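Local coordinates for cytochrome P450 (Rhodococcus erythropolis, PDB 3WEC), which is a heme-dependent monooxygenase that N-hydroxylates the quinoline of aurachin alkaloids, a step essential to their antibiotic activity, at residues Glu154-Pro157 and Val158-Ser162; Ile167-Lys170 and Asp171-Arg174. All blocks are in the same frame, centred on the assembly; numbering follows the deposited sequence.

Contact 1: residues Glu154-Pro157 and Val158-Ser162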
ATOM      1  N   GLU A 154     -11.017   7.811   0.139  1.00 34.78           N
ATOM      2  CA  GLU A 154     -11.126   6.582   0.944  1.00 34.09           C
ATOM      3  C   GLU A 154     -12.301   5.659   0.491  1.00 34.87           C
ATOM      4  O   GLU A 154     -12.140   4.425   0.499  1.00 32.83           O
ATOM      5  CB  GLU A 154     -11.132   6.870   2.457  1.00 35.71           C
ATOM      6  CG  GLU A 154      -9.758   7.201   3.049  1.00 35.68           C
ATOM      7  CD  GLU A 154      -9.835   7.716   4.477  1.00 37.17           C
ATOM      8  OE1 GLU A 154     -10.947   7.982   4.955  1.00 39.20           O
ATOM      9  OE2 GLU A 154      -8.770   7.884   5.116  1.00 39.09           O
ATOM     10  N   PRO A 155     -13.457   6.251   0.080  1.00 36.02           N
ATOM     11  CA  PRO A 155     -14.545   5.377  -0.346  1.00 37.27           C
ATOM     12  C   PRO A 155     -14.333   4.656  -1.683  1.00 37.24           C
ATOM     13  O   PRO A 155     -14.939   3.594  -1.904  1.00 37.50           O
ATOM     14  CB  PRO A 155     -15.756   6.321  -0.405  1.00 40.67           C
ATOM     15  CG  PRO A 155     -15.406   7.409   0.576  1.00 40.89           C
ATOM     16  CD  PRO A 155     -13.941   7.622   0.328  1.00 38.33           C
ATOM     17  N   PHE A 156     -13.465   5.185  -2.540  1.00 35.86           N
ATOM     18  CA  PHE A 156     -13.294   4.604  -3.866  1.00 35.73           C
ATOM     19  C   PHE A 156     -12.767   3.128  -3.771  1.00 33.83           C
ATOM     20  O   PHE A 156     -13.456   2.187  -4.188  1.00 35.01           O
ATOM     21  CB  PHE A 156     -12.519   5.604  -4.784  1.00 35.39           C
ATOM     22  CG  PHE A 156     -12.063   5.030  -6.089  1.00 36.62           C
ATOM     23  CD1 PHE A 156     -12.894   4.224  -6.858  1.00 38.16           C
ATOM     24  CD2 PHE A 156     -10.758   5.278  -6.539  1.00 35.55           C
ATOM     25  CE1 PHE A 156     -12.456   3.684  -8.061  1.00 38.79           C
ATOM     26  CE2 PHE A 156     -10.315   4.754  -7.724  1.00 36.96           C
ATOM     27  CZ  PHE A 156     -11.164   3.946  -8.493  1.00 39.38           C
ATOM     28  N   PRO A 157     -11.586   2.889  -3.160  1.00 30.95           N
ATOM     29  CA  PRO A 157     -11.212   1.479  -2.978  1.00 29.00           C
ATOM     30  C   PRO A 157     -12.171   0.624  -2.124  1.00 29.23           C
ATOM     31  O   PRO A 157     -12.282  -0.596  -2.361  1.00 27.36           O
ATOM     32  CB  PRO A 157      -9.831   1.578  -2.279  1.00 27.21           C
ATOM     33  CG  PRO A 157      -9.874   2.930  -1.637  1.00 27.48           C
ATOM     34  CD  PRO A 157     -10.505   3.770  -2.708  1.00 28.82           C
ATOM     35  N   VAL A 158     -12.840   1.224  -1.132  1.00 30.86           N
ATOM     36  CA  VAL A 158     -13.841   0.478  -0.343  1.00 32.88           C
ATOM     37  C   VAL A 158     -14.984  -0.003  -1.249  1.00 36.80           C
ATOM     38  O   VAL A 158     -15.479  -1.111  -1.092  1.00 38.29           O
ATOM     39  CB  VAL A 158     -14.455   1.296   0.850  1.00 35.50           C
ATOM     40  CG1 VAL A 158     -15.749   0.617   1.336  1.00 36.75           C
ATOM     41  CG2 VAL A 158     -13.460   1.436   2.009  1.00 32.77           C
ATOM     42  N   GLU A 159     -15.415   0.825  -2.192  1.00 38.96           N
ATOM     43  CA  GLU A 159     -16.492   0.425  -3.049  1.00 42.94           C
ATOM     44  C   GLU A 159     -15.989  -0.678  -3.963  1.00 41.01           C
ATOM     45  O   GLU A 159     -16.665  -1.701  -4.131  1.00 40.17           O
ATOM     46  CB  GLU A 159     -17.058   1.619  -3.817  1.00 49.07           C
ATOM     47  CG  GLU A 159     -18.451   1.422  -4.410  1.00 58.60           C
ATOM     48  CD  GLU A 159     -19.468   0.776  -3.453  1.00 65.92           C
ATOM     49  OE1 GLU A 159     -19.089   0.335  -2.331  1.00 68.12           O
ATOM     50  OE2 GLU A 159     -20.667   0.698  -3.826  1.00 71.42           O
ATOM     51  N   VAL A 160     -14.773  -0.516  -4.489  1.00 37.43           N
ATOM     52  CA  VAL A 160     -14.244  -1.491  -5.459  1.00 36.31           C
ATOM     53  C   VAL A 160     -14.016  -2.889  -4.857  1.00 35.88           C
ATOM     54  O   VAL A 160     -14.382  -3.929  -5.462  1.00 37.15           O
ATOM     55  CB  VAL A 160     -12.936  -1.005  -6.130  1.00 34.50           C
ATOM     56  CG1 VAL A 160     -12.367  -2.092  -7.027  1.00 33.08           C
ATOM     57  CG2 VAL A 160     -13.166   0.261  -6.973  1.00 35.57           C
ATOM     58  N   LEU A 161     -13.406  -2.905  -3.676  1.00 33.87           N
ATOM     59  CA  LEU A 161     -13.102  -4.126  -2.990  1.00 33.23           C
ATOM     60  C   LEU A 161     -14.353  -4.859  -2.528  1.00 34.88           C
ATOM     61  O   LEU A 161     -14.436  -6.096  -2.640  1.00 35.59           O
ATOM     62  CB  LEU A 161     -12.140  -3.853  -1.830  1.00 30.73           C
ATOM     63  CG  LEU A 161     -10.748  -3.395  -2.303  1.00 29.75           C
ATOM     64  CD1 LEU A 161      -9.900  -2.856  -1.167  1.00 25.75           C
ATOM     65  CD2 LEU A 161     -10.040  -4.572  -2.965  1.00 29.86           C
ATOM     66  N   SER A 162     -15.341  -4.101  -2.044  1.00 36.10           N
ATOM     67  CA  SER A 162     -16.658  -4.667  -1.731  1.00 38.80           C
ATOM     68  C   SER A 162     -17.197  -5.457  -2.916  1.00 41.17           C
ATOM     69  O   SER A 162     -17.818  -6.494  -2.740  1.00 42.43           O
ATOM     70  CB  SER A 162     -17.663  -3.583  -1.382  1.00 40.64           C
ATOM     71  OG  SER A 162     -18.678  -4.130  -0.563  1.00 43.30           O
TER
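Phe156 and Val160 run side by side on one flank of an alpha-helix, the 155-165 helix of the P450 fold, a full turn apart and pointing the same way. The phenyl CG stands opposite the backbone N (chi1 169°), which sends the ring outward from the helix, its CE1 side turned to the next turn and within 3.7 Å of Val160 CG2, the branch of that valine lying beside its own N. This oily pair suits its place between helices 240-271, 364-381 and 128-141: the ring reaches Ile262, Met370 and Phe374, and the valine reaches Leu366. Proline is tolerated at 155 and 157 because the first turn of a helix makes little use of its own N-H groups, while the proline carbonyls are taken up. Glu159 N bonds to Pro155 O at 2.8 Å, Val160 N to Phe156 O at 3.0 Å and Leu161 N to Pro157 O at 2.9 Å, the last nearly straight at the hydrogen (166°). Val158 lays CG2 beside Glu154 O at 3.6 Å, on the flank that meets helix 172-182. The carboxylates of Glu154 and Glu159 lead outward to salt bridges with Lys394 and Arg172. Leu161, which touches the heme, folds CG back beside its own N, and that carbon rests 3.2 Å from Pro157 O.

Contact 2: residues Ile167-Lys170 and Asp171-Arg174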
ATOM      1  N   ILE A 167     -19.293  -9.034  -1.601  1.00 48.93           N
ATOM      2  CA  ILE A 167     -20.039  -8.716  -0.373  1.00 50.00           C
ATOM      3  C   ILE A 167     -21.519  -8.464  -0.742  1.00 55.63           C
ATOM      4  O   ILE A 167     -21.820  -7.622  -1.593  1.00 56.05           O
ATOM      5  CB  ILE A 167     -19.436  -7.520   0.386  1.00 46.81           C
ATOM      6  CG1 ILE A 167     -17.939  -7.735   0.705  1.00 42.24           C
ATOM      7  CG2 ILE A 167     -20.234  -7.194   1.635  1.00 48.99           C
ATOM      8  CD1 ILE A 167     -17.599  -8.896   1.630  1.00 41.26           C
ATOM      9  N   PRO A 168     -22.436  -9.214  -0.114  1.00 59.25           N
ATOM     10  CA  PRO A 168     -23.884  -9.128  -0.379  1.00 65.55           C
ATOM     11  C   PRO A 168     -24.388  -7.733  -0.037  1.00 68.35           C
ATOM     12  O   PRO A 168     -23.836  -7.085   0.862  1.00 67.39           O
ATOM     13  CB  PRO A 168     -24.493 -10.155   0.585  1.00 66.66           C
ATOM     14  CG  PRO A 168     -23.361 -11.063   0.980  1.00 63.41           C
ATOM     15  CD  PRO A 168     -22.102 -10.251   0.885  1.00 58.88           C
ATOM     16  N   ASP A 169     -25.402  -7.274  -0.761  1.00 73.30           N
ATOM     17  CA  ASP A 169     -25.979  -5.932  -0.577  1.00 76.52           C
ATOM     18  C   ASP A 169     -26.189  -5.520   0.894  1.00 76.72           C
ATOM     19  O   ASP A 169     -25.820  -4.403   1.291  1.00 75.14           O
ATOM     20  CB  ASP A 169     -27.295  -5.805  -1.373  1.00 85.33           C
ATOM     21  CG  ASP A 169     -27.069  -5.550  -2.872  1.00 86.80           C
ATOM     22  OD1 ASP A 169     -26.016  -5.949  -3.419  1.00 84.28           O
ATOM     23  OD2 ASP A 169     -27.966  -4.950  -3.506  1.00 92.54           O
ATOM     24  N   LYS A 170     -26.770  -6.432   1.675  1.00 78.91           N
ATOM     25  CA  LYS A 170     -27.061  -6.254   3.111  1.00 80.94           C
ATOM     26  C   LYS A 170     -25.854  -5.986   4.028  1.00 76.09           C
ATOM     27  O   LYS A 170     -26.024  -5.461   5.131  1.00 77.89           O
ATOM     28  CB  LYS A 170     -27.761  -7.501   3.677  1.00 84.73           C
ATOM     29  CG  LYS A 170     -28.529  -8.364   2.687  1.00 88.97           C
ATOM     30  CD  LYS A 170     -27.704  -9.532   2.164  1.00 85.48           C
ATOM     31  CE  LYS A 170     -28.598 -10.623   1.572  1.00 89.86           C
ATOM     32  NZ  LYS A 170     -27.820 -11.686   0.869  1.00 87.07           N
ATOM     33  N   ASP A 171     -24.660  -6.405   3.608  1.00 70.16           N
ATOM     34  CA  ASP A 171     -23.471  -6.319   4.461  1.00 65.68           C
ATOM     35  C   ASP A 171     -22.554  -5.168   4.061  1.00 62.61           C
ATOM     36  O   ASP A 171     -21.459  -5.023   4.624  1.00 58.80           O
ATOM     37  CB  ASP A 171     -22.677  -7.628   4.432  1.00 62.70           C
ATOM     38  CG  ASP A 171     -23.485  -8.834   4.909  1.00 65.85           C
ATOM     39  OD1 ASP A 171     -24.269  -8.713   5.872  1.00 67.29           O
ATOM     40  OD2 ASP A 171     -23.288  -9.925   4.322  1.00 65.19           O
ATOM     41  N   ARG A 172     -22.992  -4.344   3.107  1.00 63.83           N
ATOM     42  CA  ARG A 172     -22.119  -3.307   2.568  1.00 62.64           C
ATOM     43  C   ARG A 172     -21.742  -2.271   3.628  1.00 61.11           C
ATOM     44  O   ARG A 172     -20.551  -1.938   3.780  1.00 56.25           O
ATOM     45  CB  ARG A 172     -22.681  -2.681   1.291  1.00 66.39           C
ATOM     46  CG  ARG A 172     -22.695  -3.634   0.094  1.00 69.39           C
ATOM     47  CD  ARG A 172     -22.234  -2.900  -1.163  1.00 72.44           C
ATOM     48  NE  ARG A 172     -23.222  -2.945  -2.248  1.00 76.73           N
ATOM     49  CZ  ARG A 172     -23.378  -1.994  -3.173  1.00 80.08           C
ATOM     50  NH1 ARG A 172     -22.611  -0.898  -3.153  1.00 77.00           N
ATOM     51  NH2 ARG A 172     -24.325  -2.123  -4.114  1.00 83.07           N
ATOM     52  N   GLY A 173     -22.760  -1.796   4.353  1.00 64.28           N
ATOM     53  CA  GLY A 173     -22.606  -0.957   5.535  1.00 64.08           C
ATOM     54  C   GLY A 173     -21.624  -1.557   6.535  1.00 62.51           C
ATOM     55  O   GLY A 173     -20.764  -0.842   7.060  1.00 62.32           O
ATOM     56  N   ARG A 174     -21.714  -2.868   6.776  1.00 60.31           N
ATOM     57  CA  ARG A 174     -20.840  -3.547   7.757  1.00 56.76           C
ATOM     58  C   ARG A 174     -19.389  -3.613   7.242  1.00 50.74           C
ATOM     59  O   ARG A 174     -18.432  -3.323   7.963  1.00 47.74           O
ATOM     60  CB  ARG A 174     -21.394  -4.945   8.148  1.00 58.62           C
ATOM     61  CG  ARG A 174     -22.288  -4.970   9.402  1.00 64.10           C
ATOM     62  CD  ARG A 174     -23.319  -6.106   9.472  1.00 67.55           C
ATOM     63  NE  ARG A 174     -22.821  -7.305  10.160  1.00 67.15           N
ATOM     64  CZ  ARG A 174     -22.887  -8.563   9.687  1.00 66.30           C
ATOM     65  NH1 ARG A 174     -23.460  -8.848   8.515  1.00 65.88           N
ATOM     66  NH2 ARG A 174     -22.360  -9.552  10.395  1.00 65.38           N
TER
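Asp169 brings its carboxylate to an edge of the Arg172 guanidinium, near the plane of that group, but OD1 stays 4.2 Å from NH2, beyond a salt bridge. The guanidinium has its firmer partner in Glu159. The Arg174 guanidinium is also met at its edge: Asp171 OD1 lies in its plane, 2.8 Å from NH1, as a salt bridge within the first turn of helix 172-182. The other oxygen of that carboxylate, OD2, is hydrogen-bonded to Tyr210 of helix 194-216 and lies against the Pro168 ring, nearest CG at 3.5 Å. The proline thus offers the aspartate an apolar wall.

The backbone here is a beta turn leading into the helix. Asp171 N bonds to Pro168 O at 2.9 Å, its nitrogen standing above the carbonyl plane, and a weak bond of 3.4 Å joins Arg172 N to Asp169 O. Asp171 holds the N-cap position but spends its side chain elsewhere: with CG beside its own N (chi1 -59°), it turns to Arg174 and Tyr210 and makes no capping bond. Its CB meets Ile167 CG2 at 3.7 Å, the two side chains crossing at about a right angle. A branched aliphatic suits position 167, which is buried against Tyr210 and Phe211, whereas Asp169 and Lys170, on the exposed turn, can be charged. Held by an arginine and a tyrosine hydroxyl, the Asp171 carboxylate is fixed in rotation and probably remains ionised.

Overall arrangement
The two contacts follow each other along the chain, their centres about 12 Å apart. Contact 1 lies within helix 155-165, partly in the core and reaching the heme; contact 2, farther from the chain centre, forms the turn into helix 172-182, with Ile167 and Pro168 buried and the charged residues of the turn toward the surface. Their chemistry follows: regular i to i+4 backbone bonds and hydrocarbon packing in the first, a turn and charged groups in the second. They touch directly. Glu159 OE2 meets Arg172 NH1 at 2.6 Å in a salt bridge joining the two helices, Ser162 OG packs against Arg172 CD, and Ser162 O probably accepts a hydrogen bond from Ile167 N.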